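PDB 2RA8: WGR domain-containing protein from Bacteroides fragilis, which is of unknown function but joins an N-terminal WGR domain to leucine-rich repeats, modules that in other proteins often bind nucleic acids and protein partners, respectively. Local coordinates for residues Tyr83-Asp88 and Glu92-Met97; Phe5-Gln8 and Gln13-Trp16; Glu322-Leu327 and Ser338-Tyr343; Asn240-Leu245 and Leu257-Ala262. All coordinates share one frame; numbering follows the deposited sequence.

Contact 1 (Tyr83-Asp88 and Glu92-Met97); sequences YALSYD and EGVNLM
Leu85 packs its isobutyl group against Val94 and Leu96, tying the exit of strand 80-83, the first of the parallel leucine-rich-repeat sheet, to the start of helix 96-102; the short helix 87-91 makes the reversal between them. The branch point of Leu85 bears on the leucine across the contact, with Leu85 CG 3.5 Å from Leu96 CB, while its two methyls spread along the chain before it. Leu85 CD1 comes within 3.4 Å of Leu96 N, and Leu85 CD2 meets Val94 CG1 at 3.5 Å. Both carbon-carbon approaches are tight, and Leu85 has a chi1 of -91°, off the staggered values. Leu96 also reaches back across the contact: with its CG anti to the backbone N (chi1 -179°), CD1 extends past Leu85 to the main chain, 3.8 Å from Ala84 N, and touches Tyr83 CB at 4.1 Å.

Around this apolar group the helix ends fix the turn. Ser86 is the N-cap of helix 87-91, and its backbone N bonds back to Glu89 OE1, as in a capping box; Gly93, with positive phi, closes the same helix in a Schellman motif. Asn95 caps helix 96-102 through OD1 and the N of Asp98. Farther out, Leu85 O accepts a bond from Tyr119 OH, and Ile127 of helix 125-132 covers Leu96. At the closed end of the reversal, Glu92 N bonds to Asp88 O at 2.9 Å, the i to i+4 bond of the last turn of helix 87-91, with Glu92 CB resting 3.5 Å from that oxygen.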
loop_
_atom_site.group_PDB
_atom_site.type_symbol
_atom_site.label_atom_id
_atom_site.label_comp_id
_atom_site.label_asym_id
_atom_site.label_seq_id
_atom_site.Cartn_x
_atom_site.Cartn_y
_atom_site.Cartn_z
ATOM N N TYR A 83 15.825 -11.677 -0.667
ATOM C CA TYR A 83 16.748 -11.877 0.436
ATOM C C TYR A 83 16.973 -10.552 1.090
ATOM O O TYR A 83 17.415 -9.593 0.452
ATOM C CB TYR A 83 18.080 -12.437 -0.049
ATOM C CG TYR A 83 17.967 -13.808 -0.654
ATOM C CD1 TYR A 83 17.697 -13.971 -2.011
ATOM C CD2 TYR A 83 18.128 -14.945 0.129
ATOM C CE1 TYR A 83 17.595 -15.236 -2.574
ATOM C CE2 TYR A 83 18.028 -16.219 -0.425
ATOM C CZ TYR A 83 17.764 -16.350 -1.774
ATOM O OH TYR A 83 17.681 -17.594 -2.332
ATOM N N ALA A 84 16.661 -10.489 2.377
ATOM C CA ALA A 84 16.809 -9.260 3.128
ATOM C C ALA A 84 17.248 -9.512 4.537
ATOM O O ALA A 84 16.896 -10.526 5.129
ATOM C CB ALA A 84 15.492 -8.499 3.122
ATOM N N LEU A 85 18.035 -8.587 5.076
ATOM C CA LEU A 85 18.516 -8.690 6.447
ATOM C C LEU A 85 17.641 -7.864 7.340
ATOM O O LEU A 85 17.378 -6.699 7.052
ATOM C CB LEU A 85 19.953 -8.157 6.585
ATOM C CG LEU A 85 21.163 -9.088 6.428
ATOM C CD1 LEU A 85 22.439 -8.278 6.629
ATOM C CD2 LEU A 85 21.102 -10.219 7.443
ATOM N N SER A 86 17.168 -8.461 8.426
ATOM C CA SER A 86 16.354 -7.721 9.379
ATOM C C SER A 86 17.318 -7.050 10.336
ATOM O O SER A 86 18.530 -7.314 10.304
ATOM C CB SER A 86 15.434 -8.667 10.161
ATOM O OG SER A 86 16.180 -9.592 10.934
ATOM N N TYR A 87 16.796 -6.174 11.189
ATOM C CA TYR A 87 17.621 -5.474 12.165
ATOM C C TYR A 87 18.161 -6.481 13.150
ATOM O O TYR A 87 19.310 -6.386 13.591
ATOM C CB TYR A 87 16.778 -4.435 12.928
ATOM C CG TYR A 87 17.578 -3.523 13.834
ATOM C CD1 TYR A 87 18.052 -2.298 13.376
ATOM C CD2 TYR A 87 17.869 -3.897 15.147
ATOM C CE1 TYR A 87 18.798 -1.460 14.204
ATOM C CE2 TYR A 87 18.613 -3.074 15.980
ATOM C CZ TYR A 87 19.071 -1.861 15.504
ATOM O OH TYR A 87 19.801 -1.042 16.326
ATOM N N ASP A 88 17.324 -7.456 13.497
ATOM C CA ASP A 88 17.699 -8.491 14.450
ATOM C C ASP A 88 18.846 -9.323 13.949
ATOM O O ASP A 88 19.782 -9.614 14.691
ATOM C CB ASP A 88 16.504 -9.406 14.742
ATOM C CG ASP A 88 15.301 -8.648 15.280
ATOM O OD1 ASP A 88 15.473 -7.832 16.208
ATOM O OD2 ASP A 88 14.181 -8.876 14.781
ATOM N N GLU A 92 22.621 -9.818 15.404
ATOM C CA GLU A 92 23.137 -11.161 15.617
ATOM C C GLU A 92 24.427 -11.360 14.840
ATOM O O GLU A 92 25.094 -12.387 14.975
ATOM C CB GLU A 92 22.098 -12.184 15.162
ATOM C CG GLU A 92 22.408 -13.621 15.548
ATOM C CD GLU A 92 21.451 -14.616 14.909
ATOM O OE1 GLU A 92 20.219 -14.435 15.055
ATOM O OE2 GLU A 92 21.930 -15.580 14.265
ATOM N N GLY A 93 24.784 -10.371 14.024
ATOM C CA GLY A 93 25.999 -10.452 13.234
ATOM C C GLY A 93 25.838 -11.207 11.923
ATOM O O GLY A 93 26.826 -11.628 11.316
ATOM N N VAL A 94 24.592 -11.379 11.483
ATOM C CA VAL A 94 24.313 -12.088 10.239
ATOM C C VAL A 94 24.689 -11.270 9.029
ATOM O O VAL A 94 24.417 -10.073 8.961
ATOM C CB VAL A 94 22.818 -12.492 10.151
ATOM C CG1 VAL A 94 22.521 -13.104 8.792
ATOM C CG2 VAL A 94 22.491 -13.500 11.252
ATOM N N ASN A 95 25.323 -11.930 8.068
ATOM C CA ASN A 95 25.775 -11.307 6.828
ATOM C C ASN A 95 24.825 -11.706 5.710
ATOM O O ASN A 95 24.690 -12.887 5.412
ATOM C CB ASN A 95 27.207 -11.796 6.529
ATOM C CG ASN A 95 27.702 -11.376 5.166
ATOM O OD1 ASN A 95 27.175 -11.811 4.140
ATOM N ND2 ASN A 95 28.728 -10.529 5.142
ATOM N N LEU A 96 24.173 -10.728 5.082
ATOM C CA LEU A 96 23.211 -11.005 4.009
ATOM C C LEU A 96 23.740 -11.897 2.926
ATOM O O LEU A 96 23.054 -12.809 2.468
ATOM C CB LEU A 96 22.711 -9.697 3.369
ATOM C CG LEU A 96 21.680 -9.859 2.235
ATOM C CD1 LEU A 96 20.446 -10.595 2.761
ATOM C CD2 LEU A 96 21.290 -8.496 1.678
HETATM N N MSE A 97 24.960 -11.638 2.481
HETATM C CA MSE A 97 25.549 -12.452 1.426
HETATM C C MSE A 97 25.654 -13.892 1.831
HETATM O O MSE A 97 25.601 -14.787 0.983
HETATM C CB MSE A 97 26.921 -11.922 1.056
HETATM C CG MSE A 97 26.888 -10.955 -0.098
HETATM SE SE MSE A 97 26.593 -11.912 -1.748
HETATM C CE MSE A 97 24.900 -11.191 -2.317
#

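Contact 2 (Phe5-Gln8 and Gln13-Trp16)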
loop_
_atom_site.group_PDB
_atom_site.type_symbol
_atom_site.label_atom_id
_atom_site.label_comp_id
_atom_site.label_asym_id
_atom_site.label_seq_id
_atom_site.Cartn_x
_atom_site.Cartn_y
_atom_site.Cartn_z
ATOM N N PHE A 5 -4.866 -21.496 -13.016
ATOM C CA PHE A 5 -4.137 -20.313 -13.478
ATOM C C PHE A 5 -2.945 -20.031 -12.587
ATOM O O PHE A 5 -2.960 -20.353 -11.396
ATOM C CB PHE A 5 -5.081 -19.093 -13.518
ATOM C CG PHE A 5 -6.304 -19.299 -14.376
ATOM C CD1 PHE A 5 -7.358 -20.094 -13.937
ATOM C CD2 PHE A 5 -6.401 -18.692 -15.622
ATOM C CE1 PHE A 5 -8.492 -20.279 -14.730
ATOM C CE2 PHE A 5 -7.528 -18.874 -16.420
ATOM C CZ PHE A 5 -8.573 -19.666 -15.970
ATOM N N VAL A 6 -1.910 -19.418 -13.160
ATOM C CA VAL A 6 -0.678 -19.117 -12.439
ATOM C C VAL A 6 -0.162 -17.700 -12.655
ATOM O O VAL A 6 -0.190 -17.184 -13.771
ATOM C CB VAL A 6 0.436 -20.114 -12.861
ATOM C CG1 VAL A 6 1.753 -19.741 -12.203
ATOM C CG2 VAL A 6 0.032 -21.524 -12.480
ATOM N N PHE A 7 0.315 -17.072 -11.582
ATOM C CA PHE A 7 0.872 -15.721 -11.659
ATOM C C PHE A 7 2.255 -15.717 -11.051
ATOM O O PHE A 7 2.428 -16.129 -9.900
ATOM C CB PHE A 7 0.005 -14.707 -10.898
ATOM C CG PHE A 7 0.475 -13.283 -11.049
ATOM C CD1 PHE A 7 0.183 -12.562 -12.201
ATOM C CD2 PHE A 7 1.244 -12.680 -10.061
ATOM C CE1 PHE A 7 0.652 -11.263 -12.366
ATOM C CE2 PHE A 7 1.717 -11.379 -10.221
ATOM C CZ PHE A 7 1.418 -10.674 -11.375
ATOM N N GLN A 8 3.242 -15.233 -11.805
ATOM C CA GLN A 8 4.631 -15.186 -11.336
ATOM C C GLN A 8 5.412 -13.935 -11.684
ATOM O O GLN A 8 5.532 -13.572 -12.854
ATOM C CB GLN A 8 5.430 -16.361 -11.907
ATOM C CG GLN A 8 5.162 -17.730 -11.309
ATOM C CD GLN A 8 5.932 -18.806 -12.041
ATOM O OE1 GLN A 8 5.713 -19.029 -13.233
ATOM N NE2 GLN A 8 6.850 -19.470 -11.344
ATOM N N GLN A 13 4.379 -15.848 -6.553
ATOM C CA GLN A 13 4.611 -17.148 -7.168
ATOM C C GLN A 13 3.407 -17.936 -6.697
ATOM O O GLN A 13 3.480 -18.687 -5.727
ATOM C CB GLN A 13 5.910 -17.765 -6.631
ATOM C CG GLN A 13 7.168 -16.951 -6.969
ATOM C CD GLN A 13 7.577 -17.093 -8.435
ATOM O OE1 GLN A 13 7.859 -16.104 -9.121
ATOM N NE2 GLN A 13 7.613 -18.331 -8.917
ATOM N N LYS A 14 2.278 -17.747 -7.368
ATOM C CA LYS A 14 1.065 -18.424 -6.952
ATOM C C LYS A 14 0.149 -18.941 -8.026
ATOM O O LYS A 14 0.328 -18.653 -9.214
ATOM C CB LYS A 14 0.278 -17.508 -5.997
ATOM C CG LYS A 14 0.318 -16.039 -6.343
ATOM C CD LYS A 14 -0.343 -15.204 -5.240
ATOM C CE LYS A 14 -0.142 -13.711 -5.458
ATOM N NZ LYS A 14 -0.705 -13.258 -6.756
ATOM N N PHE A 15 -0.829 -19.742 -7.593
ATOM C CA PHE A 15 -1.828 -20.333 -8.476
ATOM C C PHE A 15 -3.209 -20.031 -7.966
ATOM O O PHE A 15 -3.415 -19.742 -6.778
ATOM C CB PHE A 15 -1.680 -21.868 -8.571
ATOM C CG PHE A 15 -2.099 -22.597 -7.321
ATOM C CD1 PHE A 15 -1.256 -22.652 -6.216
ATOM C CD2 PHE A 15 -3.355 -23.186 -7.232
ATOM C CE1 PHE A 15 -1.661 -23.279 -5.039
ATOM C CE2 PHE A 15 -3.766 -23.816 -6.055
ATOM C CZ PHE A 15 -2.914 -23.859 -4.959
ATOM N N TRP A 16 -4.170 -20.122 -8.877
ATOM C CA TRP A 16 -5.568 -19.873 -8.578
ATOM C C TRP A 16 -6.330 -20.791 -9.498
ATOM O O TRP A 16 -6.099 -20.784 -10.708
ATOM C CB TRP A 16 -5.908 -18.402 -8.876
ATOM C CG TRP A 16 -7.342 -18.009 -8.644
ATOM C CD1 TRP A 16 -7.904 -17.587 -7.468
ATOM C CD2 TRP A 16 -8.388 -17.990 -9.623
ATOM N NE1 TRP A 16 -9.240 -17.303 -7.656
ATOM C CE2 TRP A 16 -9.562 -17.540 -8.964
ATOM C CE3 TRP A 16 -8.445 -18.301 -10.988
ATOM C CZ2 TRP A 16 -10.783 -17.400 -9.633
ATOM C CZ3 TRP A 16 -9.666 -18.161 -11.657
ATOM C CH2 TRP A 16 -10.820 -17.710 -10.971
#
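Phe5 and Trp16 stand side by side on one face of the antiparallel hairpin that opens the WGR domain, their rings oblique to each other with planes at 56° and the six-membered ring centroid of Trp16 5.6 Å from that of Phe5. At the edge of the indole, near its plane, sits Phe5 CD1, 3.6 Å from Trp16 CE3. The phenyl ring in turn has Trp16 O in its own plane, at the edge, 3.5 Å from Phe5 CD1. Helix 46-62 packs over this pair: Ile57 touches both side chains, and Lys60 makes a cation-pi contact with the indole.

Farther along the same face, Lys14 runs beside Phe7 and folds over at its last torsion, bringing NZ obliquely to the Phe7 ring, 3.9 Å from CD2. Lys14 NZ is hydrogen-bonded to Tyr65 OH, and the Tyr65 ring also meets Phe7, so one tyrosine engages both residues. The reverse face carries the non-hydrogen-bonded pairs Val6 with Phe15 and Gln8 with Gln13.

Between these faces the strands are bonded reciprocally at Phe5-Trp16 and Phe7-Lys14. The Phe7 N to Lys14 O bond is nearly straight, 2.8 Å with 170° at the hydrogen, whereas Phe5 N to Trp16 O bends to 146°. Phe5 O, besides accepting from Trp16 N, lies 3.1 Å from Phe15 CA in a CA-H...O contact.

Contact 3 (Glu322-Leu327 and Ser338-Tyr343)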
loop_
_atom_site.group_PDB
_atom_site.type_symbol
_atom_site.label_atom_id
_atom_site.label_comp_id
_atom_site.label_asym_id
_atom_site.label_seq_id
_atom_site.Cartn_x
_atom_site.Cartn_y
_atom_site.Cartn_z
ATOM N N GLU A 322 -12.461 17.276 -16.766
ATOM C CA GLU A 322 -12.932 17.562 -18.114
ATOM C C GLU A 322 -11.966 17.018 -19.145
ATOM O O GLU A 322 -12.387 16.485 -20.178
ATOM C CB GLU A 322 -13.118 19.068 -18.293
ATOM C CG GLU A 322 -13.971 19.689 -17.187
ATOM C CD GLU A 322 -14.352 21.132 -17.463
ATOM O OE1 GLU A 322 -13.445 21.953 -17.721
ATOM O OE2 GLU A 322 -15.561 21.445 -17.415
HETATM N N MSE A 323 -10.667 17.136 -18.869
HETATM C CA MSE A 323 -9.640 16.632 -19.784
HETATM C C MSE A 323 -9.636 15.120 -19.800
HETATM O O MSE A 323 -9.452 14.494 -20.856
HETATM C CB MSE A 323 -8.252 17.152 -19.377
HETATM C CG MSE A 323 -7.102 16.559 -20.186
HETATM SE SE MSE A 323 -7.276 16.810 -22.109
HETATM C CE MSE A 323 -6.571 18.610 -22.223
ATOM N N LYS A 324 -9.839 14.513 -18.633
ATOM C CA LYS A 324 -9.882 13.060 -18.547
ATOM C C LYS A 324 -11.068 12.523 -19.320
ATOM O O LYS A 324 -10.972 11.471 -19.954
ATOM C CB LYS A 324 -9.929 12.597 -17.077
ATOM C CG LYS A 324 -8.582 12.721 -16.352
ATOM C CD LYS A 324 -8.641 12.207 -14.910
ATOM C CE LYS A 324 -9.398 13.176 -14.011
ATOM N NZ LYS A 324 -9.529 12.672 -12.613
ATOM N N LYS A 325 -12.189 13.243 -19.299
ATOM C CA LYS A 325 -13.370 12.811 -20.049
ATOM C C LYS A 325 -13.042 12.853 -21.524
ATOM O O LYS A 325 -13.337 11.916 -22.264
ATOM C CB LYS A 325 -14.560 13.746 -19.806
ATOM C CG LYS A 325 -15.020 13.870 -18.365
ATOM C CD LYS A 325 -15.734 12.625 -17.864
ATOM C CE LYS A 325 -16.240 12.842 -16.438
ATOM N NZ LYS A 325 -17.046 11.702 -15.925
ATOM N N GLU A 326 -12.425 13.953 -21.953
ATOM C CA GLU A 326 -12.054 14.144 -23.354
ATOM C C GLU A 326 -11.110 13.071 -23.804
ATOM O O GLU A 326 -11.290 12.476 -24.866
ATOM C CB GLU A 326 -11.384 15.502 -23.555
ATOM C CG GLU A 326 -11.543 16.051 -24.968
ATOM C CD GLU A 326 -10.849 17.387 -25.166
ATOM O OE1 GLU A 326 -10.855 18.205 -24.223
ATOM O OE2 GLU A 326 -10.309 17.625 -26.267
ATOM N N LEU A 327 -10.089 12.820 -22.994
ATOM C CA LEU A 327 -9.103 11.791 -23.306
ATOM C C LEU A 327 -9.769 10.451 -23.417
ATOM O O LEU A 327 -9.477 9.672 -24.326
ATOM C CB LEU A 327 -8.036 11.727 -22.211
ATOM C CG LEU A 327 -7.078 12.913 -22.153
ATOM C CD1 LEU A 327 -6.332 12.897 -20.837
ATOM C CD2 LEU A 327 -6.120 12.852 -23.337
ATOM N N SER A 338 -5.916 7.249 -13.840
ATOM C CA SER A 338 -6.222 7.143 -12.416
ATOM C C SER A 338 -5.253 7.886 -11.542
ATOM O O SER A 338 -4.212 8.349 -12.003
ATOM C CB SER A 338 -6.238 5.667 -11.980
ATOM O OG SER A 338 -4.921 5.147 -11.854
ATOM N N ASP A 339 -5.600 7.990 -10.261
ATOM C CA ASP A 339 -4.786 8.672 -9.266
ATOM C C ASP A 339 -4.488 10.113 -9.566
ATOM O O ASP A 339 -3.398 10.609 -9.263
ATOM C CB ASP A 339 -3.477 7.912 -9.036
ATOM C CG ASP A 339 -3.639 6.763 -8.051
ATOM O OD1 ASP A 339 -3.896 7.038 -6.859
ATOM O OD2 ASP A 339 -3.514 5.590 -8.463
ATOM N N SER A 340 -5.452 10.802 -10.165
ATOM C CA SER A 340 -5.287 12.214 -10.465
ATOM C C SER A 340 -5.176 12.940 -9.153
ATOM O O SER A 340 -5.859 12.602 -8.188
ATOM C CB SER A 340 -6.499 12.760 -11.237
ATOM O OG SER A 340 -6.599 12.182 -12.526
ATOM N N GLN A 341 -4.304 13.938 -9.101
ATOM C CA GLN A 341 -4.125 14.716 -7.889
ATOM C C GLN A 341 -4.908 15.996 -8.036
ATOM O O GLN A 341 -5.461 16.266 -9.104
ATOM C CB GLN A 341 -2.646 15.032 -7.676
ATOM C CG GLN A 341 -1.736 13.800 -7.669
ATOM C CD GLN A 341 -2.106 12.792 -6.590
ATOM O OE1 GLN A 341 -2.701 11.750 -6.867
ATOM N NE2 GLN A 341 -1.759 13.106 -5.349
ATOM N N GLU A 342 -4.972 16.788 -6.969
ATOM C CA GLU A 342 -5.712 18.046 -7.019
ATOM C C GLU A 342 -4.821 19.165 -7.495
ATOM O O GLU A 342 -3.872 19.552 -6.815
ATOM C CB GLU A 342 -6.289 18.389 -5.638
ATOM C CG GLU A 342 -7.330 19.503 -5.667
ATOM C CD GLU A 342 -8.094 19.645 -4.361
ATOM O OE1 GLU A 342 -9.048 20.452 -4.318
ATOM O OE2 GLU A 342 -7.745 18.956 -3.379
ATOM N N TYR A 343 -5.124 19.679 -8.683
ATOM C CA TYR A 343 -4.351 20.761 -9.281
ATOM C C TYR A 343 -4.669 22.089 -8.642
ATOM O O TYR A 343 -3.806 22.964 -8.539
ATOM C CB TYR A 343 -4.622 20.822 -10.783
#
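The helical turn bearing Lys324 and the irregular chain bearing Ser340 keep their backbones well apart, the nearest CA atoms being those of Lys324 and Ser338 at 9.3 Å, and a single pair of side chains spans the interval. Lys324 does most of the reaching. Its CG lies beside the backbone N, the chain then runs straight through chi2, and a bend at chi3 (-73°) turns the last part so that it passes along the serine hydroxyl. As a result Ser340 OG meets several successive atoms of the lysine: it is 3.1 Å from Lys324 CD, 3.3 Å from Lys324 CE and 3.0 Å from Lys324 NZ. The amine makes only a weak hydrogen bond to OG, since the hydroxyl lies beside the end of the chain and not squarely in front of it. Ser340 CB adds a contact at 3.3 Å to Lys324 NZ.

The two segments belong to the C-terminal end of the leucine-rich-repeat array, where helix 321-330 leads into the outermost strand of the parallel sheet, 334-336, and the chain then leaves as a loop. Asp339 takes left-handed backbone angles at the start of this exit, turning the chain so that Ser340 points its CB toward the helix. Asn317 OD1 holds the same hydroxyl by a hydrogen bond, so the serine is probably positioned mainly by Asn317, in the loop after strand 311-313. The site also borders the dimer: Lys324 packs on Glu342 of the second subunit, and Lys325 on Tyr343 of that subunit. In the chain described here, Tyr343 is modelled only as far as CB.

Contact 4 (Asn240-Leu245 and Leu257-Ala262); sequences NVFRPL and LGIVDA
Ile259 faces Phe242 and Leu245 with both of its branches, each set by its own torsion. Its CG2, anti to the backbone N, stands over one face of the Phe242 ring, 4.2 Å from the centroid and 14° off the ring normal, a CH-pi contact displaced somewhat toward the rim. The longer branch goes the other way round: CG1 lies anti to the carbonyl carbon and chi2 (-56°) folds the chain, bringing Ile259 CD1 within 4.1 Å of Phe242 CD1 and 4.2 Å of Leu245 CD1. One isoleucine thus touches the phenyl ring twice and the leucine once.

The ring is held from several sides. Val241 CG1 sits over its opposite face, above the centre, and Leu245 CD1 comes to its edge in the ring plane. Leu245 follows three residues after Phe242, one 3-10 turn on, where its N bonds to Phe242 O at 2.8 Å, so both side chains project to the same side. On the outer side of that turn Arg243 NH1 makes a weak bond to Asn240 OD1, 2.7 Å long and bent, and the guanidinium forms a salt bridge with Glu270.

Within the leucine-rich-repeat array the short 3-10 turn lies in the connection between strands 223-227 and 256-260 of the parallel sheet. Val210 and Leu214 of helix 207-215 pack on Phe242 and Leu245 respectively, while Val268 of helix 265-274 touches Ile259, so residues 240-245 pack on strand 256-260 with helix 207-215 against the former and helix 265-274 against the latter.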
loop_
_atom_site.group_PDB
_atom_site.type_symbol
_atom_site.label_atom_id
_atom_site.label_comp_id
_atom_site.label_asym_id
_atom_site.label_seq_id
_atom_site.Cartn_x
_atom_site.Cartn_y
_atom_site.Cartn_z
ATOM N N ASN A 240 16.916 17.353 -21.438
ATOM C CA ASN A 240 17.345 17.013 -22.794
ATOM C C ASN A 240 18.215 15.788 -22.857
ATOM O O ASN A 240 18.460 15.238 -23.937
ATOM C CB ASN A 240 18.073 18.201 -23.445
ATOM C CG ASN A 240 17.122 19.327 -23.831
ATOM O OD1 ASN A 240 16.089 19.093 -24.456
ATOM N ND2 ASN A 240 17.475 20.552 -23.468
ATOM N N VAL A 241 18.670 15.342 -21.693
ATOM C CA VAL A 241 19.529 14.174 -21.595
ATOM C C VAL A 241 18.811 12.919 -22.044
ATOM O O VAL A 241 19.416 12.013 -22.624
ATOM C CB VAL A 241 20.021 13.999 -20.136
ATOM C CG1 VAL A 241 18.841 13.738 -19.222
ATOM C CG2 VAL A 241 21.033 12.876 -20.053
ATOM N N PHE A 242 17.508 12.869 -21.793
ATOM C CA PHE A 242 16.704 11.708 -22.153
ATOM C C PHE A 242 16.392 11.610 -23.638
ATOM O O PHE A 242 16.202 10.516 -24.176
ATOM C CB PHE A 242 15.391 11.731 -21.364
ATOM C CG PHE A 242 15.577 11.710 -19.872
ATOM C CD1 PHE A 242 16.127 10.600 -19.239
ATOM C CD2 PHE A 242 15.193 12.795 -19.099
ATOM C CE1 PHE A 242 16.288 10.579 -17.854
ATOM C CE2 PHE A 242 15.350 12.778 -17.725
ATOM C CZ PHE A 242 15.899 11.667 -17.102
ATOM N N ARG A 243 16.376 12.753 -24.316
ATOM C CA ARG A 243 16.032 12.789 -25.726
ATOM C C ARG A 243 16.687 11.756 -26.623
ATOM O O ARG A 243 16.006 11.113 -27.416
ATOM C CB ARG A 243 16.258 14.211 -26.284
ATOM C CG ARG A 243 15.275 15.258 -25.732
ATOM C CD ARG A 243 15.425 16.627 -26.420
ATOM N NE ARG A 243 14.135 17.142 -26.884
ATOM C CZ ARG A 243 13.307 17.886 -26.155
ATOM N NH1 ARG A 243 13.626 18.223 -24.913
ATOM N NH2 ARG A 243 12.151 18.288 -26.666
ATOM N N PRO A 244 18.012 11.570 -26.527
ATOM C CA PRO A 244 18.643 10.568 -27.399
ATOM C C PRO A 244 18.123 9.148 -27.241
ATOM O O PRO A 244 18.331 8.307 -28.122
ATOM C CB PRO A 244 20.122 10.686 -27.046
ATOM C CG PRO A 244 20.262 12.140 -26.696
ATOM C CD PRO A 244 19.032 12.381 -25.840
ATOM N N LEU A 245 17.446 8.874 -26.123
ATOM C CA LEU A 245 16.876 7.548 -25.856
ATOM C C LEU A 245 15.727 7.237 -26.783
ATOM O O LEU A 245 15.439 6.076 -27.070
ATOM C CB LEU A 245 16.361 7.459 -24.413
ATOM C CG LEU A 245 17.389 7.508 -23.288
ATOM C CD1 LEU A 245 16.694 7.824 -21.969
ATOM C CD2 LEU A 245 18.109 6.174 -23.204
ATOM N N LEU A 257 8.234 2.313 -23.465
ATOM C CA LEU A 257 9.196 3.344 -23.092
ATOM C C LEU A 257 8.556 4.260 -22.082
ATOM O O LEU A 257 7.413 4.692 -22.255
ATOM C CB LEU A 257 9.626 4.169 -24.301
ATOM C CG LEU A 257 10.489 5.420 -24.026
ATOM C CD1 LEU A 257 11.786 5.059 -23.271
ATOM C CD2 LEU A 257 10.815 6.074 -25.358
ATOM N N GLY A 258 9.295 4.557 -21.021
ATOM C CA GLY A 258 8.781 5.431 -19.991
ATOM C C GLY A 258 9.814 6.320 -19.321
ATOM O O GLY A 258 10.869 5.858 -18.861
ATOM N N ILE A 259 9.522 7.615 -19.310
ATOM C CA ILE A 259 10.356 8.602 -18.638
ATOM C C ILE A 259 9.275 9.134 -17.740
ATOM O O ILE A 259 8.392 9.875 -18.175
ATOM C CB ILE A 259 10.880 9.686 -19.602
ATOM C CG1 ILE A 259 11.733 9.040 -20.709
ATOM C CG2 ILE A 259 11.705 10.701 -18.828
ATOM C CD1 ILE A 259 12.882 8.198 -20.194
ATOM N N VAL A 260 9.338 8.729 -16.481
ATOM C CA VAL A 260 8.298 9.047 -15.518
ATOM C C VAL A 260 8.733 9.767 -14.290
ATOM O O VAL A 260 9.911 10.033 -14.083
ATOM C CB VAL A 260 7.627 7.734 -15.054
ATOM C CG1 VAL A 260 7.113 6.956 -16.250
ATOM C CG2 VAL A 260 8.640 6.884 -14.273
ATOM N N ASP A 261 7.753 10.091 -13.453
ATOM C CA ASP A 261 8.019 10.746 -12.183
ATOM C C ASP A 261 8.847 12.019 -12.309
ATOM O O ASP A 261 9.760 12.261 -11.516
ATOM C CB ASP A 261 8.716 9.725 -11.271
ATOM C CG ASP A 261 8.840 10.201 -9.840
ATOM O OD1 ASP A 261 7.805 10.585 -9.245
ATOM O OD2 ASP A 261 9.974 10.177 -9.319
ATOM N N ALA A 262 8.520 12.848 -13.301
ATOM C CA ALA A 262 9.239 14.104 -13.533
ATOM C C ALA A 262 8.367 15.321 -13.309
ATOM O O ALA A 262 7.156 15.270 -13.528
ATOM C CB ALA A 262 9.785 14.134 -14.966
#

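Contact 2 alone belongs to the WGR domain; the other three are spread along the leucine-rich-repeat array, contact 1 at its first strand, contact 4 within it and contact 3 at its last. Contacts 1 and 3 lie on opposite sides of the chain's centre, with centres about 44 Å apart. Contact 4 is fully buried and purely apolar across its segments, contact 1 mixes an apolar centre with capped helix ends, and contact 3 is a surface meeting of one lysine and one serine. Main-chain bonding dominates only in contact 2, where strand pairs with strand. None of the four touches another, and contacts 3 and 4, the nearest by centres, remain about 10 Å apart at their nearest atoms.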